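Local coordinates for protein 2,3-dihydroxybenzoate-AMP ligase (Mycobacterium smegmatis, PDB 5KEI) that belongs to the AMP-binding enzymes of the ANL superfamily, pairing a large N-terminal part with a smaller C-terminal domain, at residues Q34-A39 with D383-I388; I62-A67 with E107-L112; V248-L253 with A289-H294. All coordinates share one frame; numbering follows the deposited sequence.

Contact 1 of 3, residues Q34-A39 with D383-I388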
ATOM      1  N   GLN A  34       8.249  11.233 -19.452  1.00 34.53           N
ATOM      2  CA  GLN A  34       8.469  11.031 -20.888  1.00 35.41           C
ATOM      3  C   GLN A  34       9.258   9.751 -21.171  1.00 36.42           C
ATOM      4  O   GLN A  34       8.903   8.981 -22.076  1.00 33.46           O
ATOM      5  CB  GLN A  34       9.186  12.239 -21.492  1.00 35.49           C
ATOM      6  CG  GLN A  34       9.397  12.177 -23.009  1.00 40.01           C
ATOM      7  CD  GLN A  34       8.153  11.745 -23.792  1.00 46.50           C
ATOM      8  OE1 GLN A  34       7.016  12.142 -23.486  1.00 44.71           O
ATOM      9  NE2 GLN A  34       8.372  10.912 -24.811  1.00 39.60           N
ATOM     10  N   ALA A  35      10.304   9.520 -20.379  1.00 33.14           N
ATOM     11  CA  ALA A  35      11.136   8.326 -20.502  1.00 33.83           C
ATOM     12  C   ALA A  35      10.319   7.037 -20.342  1.00 35.24           C
ATOM     13  O   ALA A  35      10.483   6.069 -21.105  1.00 35.45           O
ATOM     14  CB  ALA A  35      12.262   8.367 -19.473  1.00 29.28           C
ATOM     15  N   TYR A  36       9.430   7.034 -19.357  1.00 29.70           N
ATOM     16  CA  TYR A  36       8.609   5.857 -19.073  1.00 32.85           C
ATOM     17  C   TYR A  36       7.562   5.612 -20.167  1.00 30.71           C
ATOM     18  O   TYR A  36       7.162   4.474 -20.415  1.00 32.71           O
ATOM     19  CB  TYR A  36       7.931   6.008 -17.698  1.00 31.28           C
ATOM     20  CG  TYR A  36       8.917   6.150 -16.548  1.00 30.73           C
ATOM     21  CD1 TYR A  36      10.197   5.621 -16.640  1.00 28.60           C
ATOM     22  CD2 TYR A  36       8.571   6.824 -15.386  1.00 27.28           C
ATOM     23  CE1 TYR A  36      11.088   5.749 -15.614  1.00 30.14           C
ATOM     24  CE2 TYR A  36       9.459   6.964 -14.364  1.00 28.38           C
ATOM     25  CZ  TYR A  36      10.715   6.419 -14.474  1.00 30.02           C
ATOM     26  OH  TYR A  36      11.610   6.553 -13.445  1.00 33.62           O
ATOM     27  N   ARG A  37       7.113   6.692 -20.800  1.00 32.05           N
ATOM     28  CA  ARG A  37       6.202   6.617 -21.934  1.00 34.23           C
ATOM     29  C   ARG A  37       6.958   6.063 -23.156  1.00 31.69           C
ATOM     30  O   ARG A  37       6.487   5.146 -23.832  1.00 30.71           O
ATOM     31  CB  ARG A  37       5.591   7.998 -22.216  1.00 33.59           C
ATOM     32  CG  ARG A  37       4.121   8.116 -21.816  1.00 36.52           C
ATOM     33  CD  ARG A  37       3.511   9.521 -22.028  1.00 30.03           C
ATOM     34  NE  ARG A  37       3.958  10.171 -23.262  1.00 44.46           N
ATOM     35  CZ  ARG A  37       3.309  10.172 -24.425  1.00 38.74           C
ATOM     36  NH1 ARG A  37       2.147   9.557 -24.573  1.00 36.75           N
ATOM     37  NH2 ARG A  37       3.837  10.808 -25.459  1.00 54.49           N
ATOM     38  N   ALA A  38       8.155   6.585 -23.398  1.00 30.83           N
ATOM     39  CA  ALA A  38       8.995   6.094 -24.495  1.00 31.70           C
ATOM     40  C   ALA A  38       9.395   4.616 -24.346  1.00 38.14           C
ATOM     41  O   ALA A  38       9.585   3.930 -25.356  1.00 38.93           O
ATOM     42  CB  ALA A  38      10.246   6.960 -24.630  1.00 28.97           C
ATOM     43  N   ALA A  39       9.501   4.116 -23.107  1.00 36.43           N
ATOM     44  CA  ALA A  39       9.949   2.732 -22.880  1.00 29.03           C
ATOM     45  C   ALA A  39       8.796   1.729 -22.868  1.00 27.97           C
ATOM     46  O   ALA A  39       9.011   0.527 -22.697  1.00 26.65           O
ATOM     47  CB  ALA A  39      10.731   2.637 -21.577  1.00 28.48           C
ATOM     48  N   ASP A 383      13.824  -0.174 -15.261  1.00 31.56           N
ATOM     49  CA  ASP A 383      14.137   1.183 -14.855  1.00 30.34           C
ATOM     50  C   ASP A 383      13.757   1.462 -13.396  1.00 33.74           C
ATOM     51  O   ASP A 383      13.613   2.624 -12.991  1.00 35.26           O
ATOM     52  CB  ASP A 383      13.456   2.177 -15.800  1.00 33.91           C
ATOM     53  CG  ASP A 383      14.117   2.207 -17.179  1.00 37.96           C
ATOM     54  OD1 ASP A 383      15.198   2.810 -17.290  1.00 39.96           O
ATOM     55  OD2 ASP A 383      13.574   1.617 -18.145  1.00 38.11           O
ATOM     56  N   ASP A 384      13.588   0.394 -12.618  1.00 32.70           N
ATOM     57  CA  ASP A 384      13.563   0.509 -11.161  1.00 32.74           C
ATOM     58  C   ASP A 384      14.987   0.722 -10.693  1.00 33.19           C
ATOM     59  O   ASP A 384      15.873  -0.066 -11.030  1.00 38.00           O
ATOM     60  CB  ASP A 384      12.980  -0.733 -10.484  1.00 28.05           C
ATOM     61  CG  ASP A 384      11.460  -0.742 -10.471  1.00 32.73           C
ATOM     62  OD1 ASP A 384      10.840   0.331 -10.270  1.00 30.41           O
ATOM     63  OD2 ASP A 384      10.885  -1.834 -10.676  1.00 33.53           O
ATOM     64  N   GLU A 385      15.191   1.793  -9.935  1.00 32.84           N
ATOM     65  CA  GLU A 385      16.496   2.175  -9.416  1.00 36.46           C
ATOM     66  C   GLU A 385      16.597   1.887  -7.920  1.00 39.78           C
ATOM     67  O   GLU A 385      15.876   2.489  -7.120  1.00 36.09           O
ATOM     68  CB  GLU A 385      16.745   3.660  -9.663  1.00 36.06           C
ATOM     69  CG  GLU A 385      16.316   4.158 -11.018  1.00 38.94           C
ATOM     70  CD  GLU A 385      16.543   5.651 -11.169  1.00 47.60           C
ATOM     71  OE1 GLU A 385      17.683   6.090 -10.905  1.00 49.72           O
ATOM     72  OE2 GLU A 385      15.585   6.386 -11.532  1.00 50.57           O
ATOM     73  N   ILE A 386      17.478   0.978  -7.524  1.00 37.40           N
ATOM     74  CA  ILE A 386      17.615   0.757  -6.099  1.00 38.34           C
ATOM     75  C   ILE A 386      18.984   1.190  -5.599  1.00 39.08           C
ATOM     76  O   ILE A 386      20.010   0.973  -6.242  1.00 42.10           O
ATOM     77  CB  ILE A 386      17.331  -0.720  -5.702  1.00 39.63           C
ATOM     78  CG1 ILE A 386      18.552  -1.623  -5.874  1.00 43.15           C
ATOM     79  CG2 ILE A 386      16.107  -1.254  -6.450  1.00 42.38           C
ATOM     80  CD1 ILE A 386      18.339  -3.056  -5.353  1.00 34.82           C
ATOM     81  N   ARG A 387      18.968   1.849  -4.451  1.00 34.97           N
ATOM     82  CA  ARG A 387      20.179   2.159  -3.724  1.00 41.06           C
ATOM     83  C   ARG A 387      20.144   1.439  -2.376  1.00 41.47           C
ATOM     84  O   ARG A 387      19.123   1.421  -1.697  1.00 40.35           O
ATOM     85  CB  ARG A 387      20.326   3.670  -3.538  1.00 39.83           C
ATOM     86  CG  ARG A 387      20.504   4.437  -4.837  1.00 42.57           C
ATOM     87  CD  ARG A 387      20.296   5.936  -4.624  1.00 50.71           C
ATOM     88  NE  ARG A 387      21.279   6.506  -3.702  1.00 55.23           N
ATOM     89  CZ  ARG A 387      21.237   7.751  -3.240  1.00 54.48           C
ATOM     90  NH1 ARG A 387      20.252   8.563  -3.611  1.00 51.62           N
ATOM     91  NH2 ARG A 387      22.176   8.178  -2.399  1.00 56.52           N
ATOM     92  N   ILE A 388      21.251   0.806  -2.021  1.00 37.71           N
ATOM     93  CA  ILE A 388      21.409   0.223  -0.708  1.00 39.46           C
ATOM     94  C   ILE A 388      22.481   1.046   0.010  1.00 44.75           C
ATOM     95  O   ILE A 388      23.656   1.028  -0.379  1.00 44.50           O
ATOM     96  CB  ILE A 388      21.787  -1.264  -0.790  1.00 39.41           C
ATOM     97  CG1 ILE A 388      20.755  -2.017  -1.641  1.00 40.63           C
ATOM     98  CG2 ILE A 388      21.870  -1.861   0.599  1.00 39.46           C
ATOM     99  CD1 ILE A 388      20.942  -3.523  -1.678  1.00 31.73           C
TER

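Contact 2 of 3, residues I62-A67 with E107-L112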
ATOM      1  N   ILE A  62     -15.391 -15.586 -17.767  1.00 41.26           N
ATOM      2  CA  ILE A  62     -15.753 -15.215 -16.411  1.00 36.57           C
ATOM      3  C   ILE A  62     -14.712 -14.247 -15.859  1.00 37.78           C
ATOM      4  O   ILE A  62     -13.520 -14.523 -15.910  1.00 39.51           O
ATOM      5  CB  ILE A  62     -15.853 -16.444 -15.506  1.00 41.23           C
ATOM      6  CG1 ILE A  62     -16.817 -17.466 -16.108  1.00 37.84           C
ATOM      7  CG2 ILE A  62     -16.307 -16.035 -14.128  1.00 38.04           C
ATOM      8  CD1 ILE A  62     -18.222 -16.942 -16.249  1.00 44.27           C
ATOM      9  N   ALA A  63     -15.154 -13.104 -15.350  1.00 37.76           N
ATOM     10  CA  ALA A  63     -14.220 -12.094 -14.874  1.00 37.29           C
ATOM     11  C   ALA A  63     -13.967 -12.247 -13.379  1.00 35.43           C
ATOM     12  O   ALA A  63     -12.818 -12.283 -12.942  1.00 33.45           O
ATOM     13  CB  ALA A  63     -14.737 -10.691 -15.188  1.00 34.27           C
ATOM     14  N   VAL A  64     -15.042 -12.343 -12.601  1.00 30.18           N
ATOM     15  CA  VAL A  64     -14.943 -12.398 -11.156  1.00 30.02           C
ATOM     16  C   VAL A  64     -15.896 -13.465 -10.606  1.00 38.85           C
ATOM     17  O   VAL A  64     -16.958 -13.700 -11.176  1.00 38.86           O
ATOM     18  CB  VAL A  64     -15.251 -11.027 -10.537  1.00 32.50           C
ATOM     19  CG1 VAL A  64     -14.147 -10.016 -10.880  1.00 26.87           C
ATOM     20  CG2 VAL A  64     -16.600 -10.514 -11.032  1.00 32.41           C
ATOM     21  N   ILE A  65     -15.496 -14.141  -9.528  1.00 39.87           N
ATOM     22  CA  ILE A  65     -16.338 -15.158  -8.885  1.00 36.66           C
ATOM     23  C   ILE A  65     -16.309 -14.987  -7.371  1.00 36.24           C
ATOM     24  O   ILE A  65     -15.270 -14.652  -6.814  1.00 38.60           O
ATOM     25  CB  ILE A  65     -15.882 -16.612  -9.206  1.00 37.88           C
ATOM     26  CG1 ILE A  65     -15.628 -16.818 -10.698  1.00 41.73           C
ATOM     27  CG2 ILE A  65     -16.903 -17.614  -8.723  1.00 38.68           C
ATOM     28  CD1 ILE A  65     -15.420 -18.278 -11.069  1.00 38.71           C
ATOM     29  N   ASP A  66     -17.446 -15.184  -6.708  1.00 41.50           N
ATOM     30  CA  ASP A  66     -17.455 -15.375  -5.256  1.00 43.79           C
ATOM     31  C   ASP A  66     -18.458 -16.473  -4.941  1.00 45.37           C
ATOM     32  O   ASP A  66     -18.995 -17.098  -5.858  1.00 50.81           O
ATOM     33  CB  ASP A  66     -17.757 -14.076  -4.472  1.00 36.53           C
ATOM     34  CG  ASP A  66     -19.114 -13.441  -4.815  1.00 46.06           C
ATOM     35  OD1 ASP A  66     -20.090 -14.164  -5.099  1.00 48.72           O
ATOM     36  OD2 ASP A  66     -19.209 -12.190  -4.771  1.00 43.75           O
ATOM     37  N   ALA A  67     -18.698 -16.697  -3.655  1.00 48.43           N
ATOM     38  CA  ALA A  67     -19.514 -17.807  -3.177  1.00 52.74           C
ATOM     39  C   ALA A  67     -20.881 -17.895  -3.853  1.00 53.42           C
ATOM     40  O   ALA A  67     -21.347 -18.986  -4.201  1.00 56.35           O
ATOM     41  CB  ALA A  67     -19.689 -17.697  -1.670  1.00 47.93           C
ATOM     42  N   GLU A 107     -18.504  -7.983  -5.668  1.00 33.43           N
ATOM     43  CA  GLU A 107     -18.956  -6.601  -5.603  1.00 35.57           C
ATOM     44  C   GLU A 107     -17.797  -5.607  -5.405  1.00 36.39           C
ATOM     45  O   GLU A 107     -17.933  -4.412  -5.699  1.00 32.97           O
ATOM     46  CB  GLU A 107     -19.994  -6.452  -4.485  1.00 34.22           C
ATOM     47  CG  GLU A 107     -20.894  -5.242  -4.618  1.00 39.56           C
ATOM     48  CD  GLU A 107     -21.701  -5.227  -5.913  1.00 41.50           C
ATOM     49  OE1 GLU A 107     -21.989  -6.312  -6.471  1.00 46.90           O
ATOM     50  OE2 GLU A 107     -22.048  -4.120  -6.379  1.00 44.83           O
ATOM     51  N   PHE A 108     -16.659  -6.099  -4.915  1.00 33.71           N
ATOM     52  CA  PHE A 108     -15.486  -5.243  -4.734  1.00 33.37           C
ATOM     53  C   PHE A 108     -15.054  -4.688  -6.095  1.00 32.32           C
ATOM     54  O   PHE A 108     -14.697  -3.508  -6.212  1.00 29.68           O
ATOM     55  CB  PHE A 108     -14.336  -6.015  -4.040  1.00 33.51           C
ATOM     56  CG  PHE A 108     -13.022  -5.265  -4.009  1.00 31.13           C
ATOM     57  CD1 PHE A 108     -12.719  -4.402  -2.968  1.00 27.15           C
ATOM     58  CD2 PHE A 108     -12.097  -5.417  -5.029  1.00 30.22           C
ATOM     59  CE1 PHE A 108     -11.524  -3.713  -2.949  1.00 30.86           C
ATOM     60  CE2 PHE A 108     -10.896  -4.725  -5.015  1.00 31.02           C
ATOM     61  CZ  PHE A 108     -10.604  -3.879  -3.973  1.00 28.82           C
ATOM     62  N   ALA A 109     -15.100  -5.547  -7.114  1.00 30.07           N
ATOM     63  CA  ALA A 109     -14.794  -5.150  -8.487  1.00 34.85           C
ATOM     64  C   ALA A 109     -15.835  -4.178  -9.040  1.00 30.15           C
ATOM     65  O   ALA A 109     -15.487  -3.267  -9.782  1.00 32.22           O
ATOM     66  CB  ALA A 109     -14.677  -6.401  -9.421  1.00 29.92           C
ATOM     67  N   VAL A 110     -17.106  -4.384  -8.696  1.00 32.67           N
ATOM     68  CA  VAL A 110     -18.180  -3.490  -9.144  1.00 31.91           C
ATOM     69  C   VAL A 110     -17.968  -2.089  -8.580  1.00 33.17           C
ATOM     70  O   VAL A 110     -18.082  -1.104  -9.306  1.00 34.65           O
ATOM     71  CB  VAL A 110     -19.568  -4.003  -8.728  1.00 31.53           C
ATOM     72  CG1 VAL A 110     -20.660  -3.103  -9.286  1.00 29.58           C
ATOM     73  CG2 VAL A 110     -19.752  -5.451  -9.168  1.00 29.45           C
ATOM     74  N   ALA A 111     -17.622  -2.010  -7.294  1.00 29.36           N
ATOM     75  CA  ALA A 111     -17.308  -0.737  -6.653  1.00 30.73           C
ATOM     76  C   ALA A 111     -16.046  -0.054  -7.216  1.00 34.49           C
ATOM     77  O   ALA A 111     -16.047   1.157  -7.450  1.00 33.94           O
ATOM     78  CB  ALA A 111     -17.158  -0.936  -5.161  1.00 27.55           C
ATOM     79  N   LEU A 112     -14.970  -0.812  -7.422  1.00 31.08           N
ATOM     80  CA  LEU A 112     -13.720  -0.214  -7.871  1.00 27.09           C
ATOM     81  C   LEU A 112     -13.903   0.473  -9.245  1.00 29.70           C
ATOM     82  O   LEU A 112     -13.650   1.670  -9.381  1.00 30.15           O
ATOM     83  CB  LEU A 112     -12.613  -1.272  -7.906  1.00 27.24           C
ATOM     84  CG  LEU A 112     -11.231  -0.839  -8.412  1.00 31.58           C
ATOM     85  CD1 LEU A 112     -10.593   0.248  -7.543  1.00 23.63           C
ATOM     86  CD2 LEU A 112     -10.291  -2.050  -8.541  1.00 35.91           C
TER

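Contact 3 of 3, residues V248-L253 with A289-H294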
ATOM      1  N   VAL A 248      -6.723 -18.893 -13.087  1.00 38.42           N
ATOM      2  CA  VAL A 248      -7.783 -18.575 -12.135  1.00 36.81           C
ATOM      3  C   VAL A 248      -7.126 -18.129 -10.831  1.00 34.64           C
ATOM      4  O   VAL A 248      -6.577 -18.952 -10.100  1.00 35.10           O
ATOM      5  CB  VAL A 248      -8.710 -19.793 -11.897  1.00 35.59           C
ATOM      6  CG1 VAL A 248      -9.853 -19.427 -10.983  1.00 31.26           C
ATOM      7  CG2 VAL A 248      -9.236 -20.329 -13.247  1.00 32.54           C
ATOM      8  N   TYR A 249      -7.147 -16.825 -10.566  1.00 32.61           N
ATOM      9  CA  TYR A 249      -6.447 -16.261  -9.401  1.00 30.04           C
ATOM     10  C   TYR A 249      -7.368 -16.151  -8.184  1.00 29.44           C
ATOM     11  O   TYR A 249      -8.483 -15.647  -8.275  1.00 30.96           O
ATOM     12  CB  TYR A 249      -5.853 -14.897  -9.758  1.00 28.66           C
ATOM     13  CG  TYR A 249      -5.214 -14.151  -8.610  1.00 30.44           C
ATOM     14  CD1 TYR A 249      -3.927 -14.457  -8.185  1.00 27.99           C
ATOM     15  CD2 TYR A 249      -5.896 -13.119  -7.960  1.00 29.04           C
ATOM     16  CE1 TYR A 249      -3.335 -13.762  -7.119  1.00 31.69           C
ATOM     17  CE2 TYR A 249      -5.320 -12.423  -6.892  1.00 29.77           C
ATOM     18  CZ  TYR A 249      -4.043 -12.749  -6.479  1.00 31.52           C
ATOM     19  OH  TYR A 249      -3.469 -12.063  -5.441  1.00 30.44           O
ATOM     20  N   LEU A 250      -6.903 -16.641  -7.045  1.00 32.32           N
ATOM     21  CA  LEU A 250      -7.714 -16.622  -5.832  1.00 30.34           C
ATOM     22  C   LEU A 250      -7.269 -15.484  -4.932  1.00 30.28           C
ATOM     23  O   LEU A 250      -6.113 -15.435  -4.507  1.00 30.28           O
ATOM     24  CB  LEU A 250      -7.616 -17.951  -5.095  1.00 27.90           C
ATOM     25  CG  LEU A 250      -8.246 -18.042  -3.703  1.00 31.96           C
ATOM     26  CD1 LEU A 250      -9.764 -18.209  -3.801  1.00 28.54           C
ATOM     27  CD2 LEU A 250      -7.623 -19.177  -2.915  1.00 30.73           C
ATOM     28  N   VAL A 251      -8.183 -14.556  -4.675  1.00 31.67           N
ATOM     29  CA  VAL A 251      -7.931 -13.423  -3.794  1.00 26.22           C
ATOM     30  C   VAL A 251      -8.156 -13.865  -2.365  1.00 31.26           C
ATOM     31  O   VAL A 251      -9.288 -13.931  -1.894  1.00 32.66           O
ATOM     32  CB  VAL A 251      -8.843 -12.233  -4.140  1.00 29.74           C
ATOM     33  CG1 VAL A 251      -8.620 -11.067  -3.166  1.00 28.73           C
ATOM     34  CG2 VAL A 251      -8.595 -11.797  -5.591  1.00 24.69           C
ATOM     35  N   ALA A 252      -7.069 -14.184  -1.679  1.00 32.57           N
ATOM     36  CA  ALA A 252      -7.158 -14.704  -0.320  1.00 35.40           C
ATOM     37  C   ALA A 252      -6.843 -13.617   0.715  1.00 31.35           C
ATOM     38  O   ALA A 252      -7.360 -13.637   1.835  1.00 34.78           O
ATOM     39  CB  ALA A 252      -6.219 -15.897  -0.155  1.00 33.93           C
ATOM     40  N   LEU A 253      -5.986 -12.681   0.331  1.00 31.05           N
ATOM     41  CA  LEU A 253      -5.683 -11.513   1.150  1.00 31.21           C
ATOM     42  C   LEU A 253      -6.771 -10.437   0.966  1.00 31.86           C
ATOM     43  O   LEU A 253      -7.569 -10.533   0.038  1.00 27.23           O
ATOM     44  CB  LEU A 253      -4.303 -10.981   0.771  1.00 27.01           C
ATOM     45  CG  LEU A 253      -3.203 -12.010   1.031  1.00 32.05           C
ATOM     46  CD1 LEU A 253      -1.946 -11.701   0.200  1.00 22.63           C
ATOM     47  CD2 LEU A 253      -2.896 -12.073   2.533  1.00 22.55           C
ATOM     48  N   ALA A 289     -10.948 -26.169  -0.761  1.00 39.90           N
ATOM     49  CA  ALA A 289     -12.260 -26.400  -1.340  1.00 39.60           C
ATOM     50  C   ALA A 289     -12.502 -25.501  -2.547  1.00 39.09           C
ATOM     51  O   ALA A 289     -12.933 -25.982  -3.601  1.00 36.86           O
ATOM     52  CB  ALA A 289     -13.339 -26.179  -0.303  1.00 41.66           C
ATOM     53  N   ALA A 290     -12.226 -24.206  -2.377  1.00 37.89           N
ATOM     54  CA  ALA A 290     -12.369 -23.200  -3.443  1.00 39.72           C
ATOM     55  C   ALA A 290     -11.457 -23.475  -4.644  1.00 41.11           C
ATOM     56  O   ALA A 290     -11.868 -23.305  -5.793  1.00 40.62           O
ATOM     57  CB  ALA A 290     -12.083 -21.809  -2.886  1.00 41.05           C
ATOM     58  N   ILE A 291     -10.220 -23.894  -4.362  1.00 38.30           N
ATOM     59  CA  ILE A 291      -9.244 -24.203  -5.397  1.00 38.96           C
ATOM     60  C   ILE A 291      -9.688 -25.371  -6.252  1.00 42.91           C
ATOM     61  O   ILE A 291      -9.562 -25.331  -7.484  1.00 49.47           O
ATOM     62  CB  ILE A 291      -7.855 -24.549  -4.813  1.00 42.26           C
ATOM     63  CG1 ILE A 291      -7.292 -23.378  -4.021  1.00 34.84           C
ATOM     64  CG2 ILE A 291      -6.880 -24.931  -5.928  1.00 35.11           C
ATOM     65  CD1 ILE A 291      -5.903 -23.631  -3.507  1.00 35.14           C
ATOM     66  N   ASP A 292     -10.207 -26.418  -5.619  1.00 39.42           N
ATOM     67  CA  ASP A 292     -10.602 -27.586  -6.397  1.00 48.49           C
ATOM     68  C   ASP A 292     -11.844 -27.220  -7.219  1.00 47.25           C
ATOM     69  O   ASP A 292     -11.905 -27.505  -8.420  1.00 51.02           O
ATOM     70  CB  ASP A 292     -10.834 -28.815  -5.482  1.00 53.38           C
ATOM     71  CG  ASP A 292     -11.465 -30.005  -6.213  1.00 60.79           C
ATOM     72  OD1 ASP A 292     -10.706 -30.873  -6.711  1.00 64.26           O
ATOM     73  OD2 ASP A 292     -12.714 -30.092  -6.267  1.00 61.71           O
ATOM     74  N   GLU A 293     -12.800 -26.534  -6.594  1.00 44.82           N
ATOM     75  CA  GLU A 293     -14.043 -26.178  -7.271  1.00 48.04           C
ATOM     76  C   GLU A 293     -13.849 -25.246  -8.473  1.00 44.97           C
ATOM     77  O   GLU A 293     -14.430 -25.477  -9.527  1.00 47.18           O
ATOM     78  CB  GLU A 293     -15.029 -25.536  -6.290  1.00 45.90           C
ATOM     79  CG  GLU A 293     -16.376 -25.251  -6.937  1.00 48.22           C
ATOM     80  CD  GLU A 293     -17.384 -24.601  -6.000  1.00 59.65           C
ATOM     81  OE1 GLU A 293     -17.220 -24.704  -4.762  1.00 59.77           O
ATOM     82  OE2 GLU A 293     -18.341 -23.977  -6.516  1.00 62.96           O
ATOM     83  N   HIS A 294     -13.037 -24.203  -8.334  1.00 46.63           N
ATOM     84  CA  HIS A 294     -12.913 -23.224  -9.419  1.00 42.19           C
ATOM     85  C   HIS A 294     -11.662 -23.446 -10.271  1.00 43.20           C
ATOM     86  O   HIS A 294     -11.379 -22.673 -11.194  1.00 41.88           O
ATOM     87  CB  HIS A 294     -12.925 -21.800  -8.854  1.00 38.62           C
ATOM     88  CG  HIS A 294     -14.163 -21.466  -8.072  1.00 41.55           C
ATOM     89  ND1 HIS A 294     -14.209 -21.501  -6.697  1.00 40.11           N
ATOM     90  CD2 HIS A 294     -15.403 -21.102  -8.479  1.00 42.20           C
ATOM     91  CE1 HIS A 294     -15.419 -21.164  -6.285  1.00 39.76           C
ATOM     92  NE2 HIS A 294     -16.162 -20.916  -7.346  1.00 44.63           N
TER

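Contact 1 of 3, residues Q34-A39 with D383-I388
With CG of Tyr36 turned anti to its own carbonyl carbon (chi1 -60°), the ring swings so that its far end comes near Asp383, whose carboxylate carbon takes the same position on its CB (chi1 -72°). The contact joins helix 30-38 to the start of strand 385-389, the first strand of a four-stranded antiparallel sheet in the large part of this ANL-type enzyme. It is a small junction between a helix and the turn leading into an edge strand, burying 105 Å² in all. CB of Asp383 comes obliquely to the aromatic ring, 4.3 Å from Tyr36 CE1, and its CA-CB bond is directed at the helix. Beyond it, OD2 lies 4.6 Å from CB of Ala39, just past the helix's last turn. That same OD2 is hydrogen-bonded to the hydroxyl of Tyr41, a few residues further along the N-terminal chain. Trp42 meets the Tyr36 ring with the two planes steeply inclined. Glu385 reaches forward with an extended CB-CG-CD chain, yet it makes no bond across the contact: it pairs with Arg407 on the adjacent strand, while the tyrosine hydroxyl bonds Arg32. Each having its own arginine, the two groups merely come near one another, with Tyr36 OH 4.4 Å from Glu385 OE2 and no bond between them.

Contact 2 of 3, residues I62-A67 with E107-L112
Val64 of strand 62-65 and Ala109 in the first turns of helix 107-117 face each other with their CA atoms 7.7 Å apart, and the two segments lie slightly further apart at the next pair, Asp66 CA being 8.9 Å from Glu107 CA. Just at this point the strand carries a classic beta bulge, Ala63 and Val64 both facing His71 of the neighbouring strand. The apolar core of the contact is a single methyl pair: CG1 of Val64 meets CB of Ala109 at 3.9 Å. CG1 stands anti to the valine's carbonyl carbon (chi1 -68°), which sends this branch out to the helix.

Past the end of the strand the contact turns polar. Asp66 points its carboxylate at the helix start, where OD2 accepts a hydrogen bond from Ala106 N; Glu107 N is further off, 4.4 Å from Asp66 OD2, and is taken by Thr105 OG1. The other oxygen, OD1, binds the amides of Asp68 and His69. A negative group beside the helix N-terminus should be favourably placed electrostatically. The carboxylate of Glu107 turns to Arg191 and Trp186, with its OE1 6.7 Å from Asp66 OD2.

Strand 62-65 runs between strands 70-72 and 275-278, and helix 107-117 is the crossover helix joining strands 97-101 and 121-124 of the second sheet; Leu76 of helix 73-88 touches both Val64 and Val110, while Phe278 touches Val64 and Phe108.

Contact 3 of 3, residues V248-L253 with A289-H294
Packing of a helix on a sheet, mainly apolar, joins Val248 and Leu250 of strand 248-251 to Ala290, Ile291 and His294 of helix 284-294, near the surface of the large part of the chain. The axes of strand 248-251 and of helix segment 289-294 pass 10.0 Å apart at 156°, so this part of the helix runs roughly antiparallel to the strand beneath it. Leu250 sits between two helix residues: its CD1 approaches Ala290 CB at 4.4 Å, while the other methyl, CD2, is 4.4 Å from Ile291 CG1. The first torsion, which sets CG anti to the backbone N (chi1 172°), carries this forked end out to the helix. This is the layout of a beta-alpha-beta crossover: the helix links parallel strands 275-278 and 298-301, and strand 248-251 is the one lying between them in the sheet. Val277 of the first of these touches Val248, Leu250 and His294. At the other end of the contact both methyls of Val248 abut a backbone oxygen, with CG1 3.6 Å and CG2 3.8 Å from His294 O. The imidazole of His294 is fixed by a bent hydrogen bond from its ND1 to Ala290 O, 3.1 Å long with an N-H...O angle of 142°. That oxygen also takes the helical bond from His294 N. Glu293 CG rests over the centre of the imidazole ring, 4.2 Å above its plane.

In the fold
Contacts 2 and 3 are neighbours in the large part of the chain, their centres about 13 Å apart, and both reach the nine-stranded mixed sheet, where strand 275-278 separates 62-65 from 248-251. They touch directly: Ile65 CG2 packs 3.7 Å from His294 NE2. Along the chain they come in series, both nested within the long loop closed by contact 1, whose centre is about 33 Å from that of contact 2 and 34 Å from that of contact 3. Contact 3 packs a crossover helix on its own sheet, while contact 2 sets a helix of the seven-stranded sheet against the nine-stranded one, joining the two; contact 1 ties the N-terminal helix to the third, four-stranded sheet.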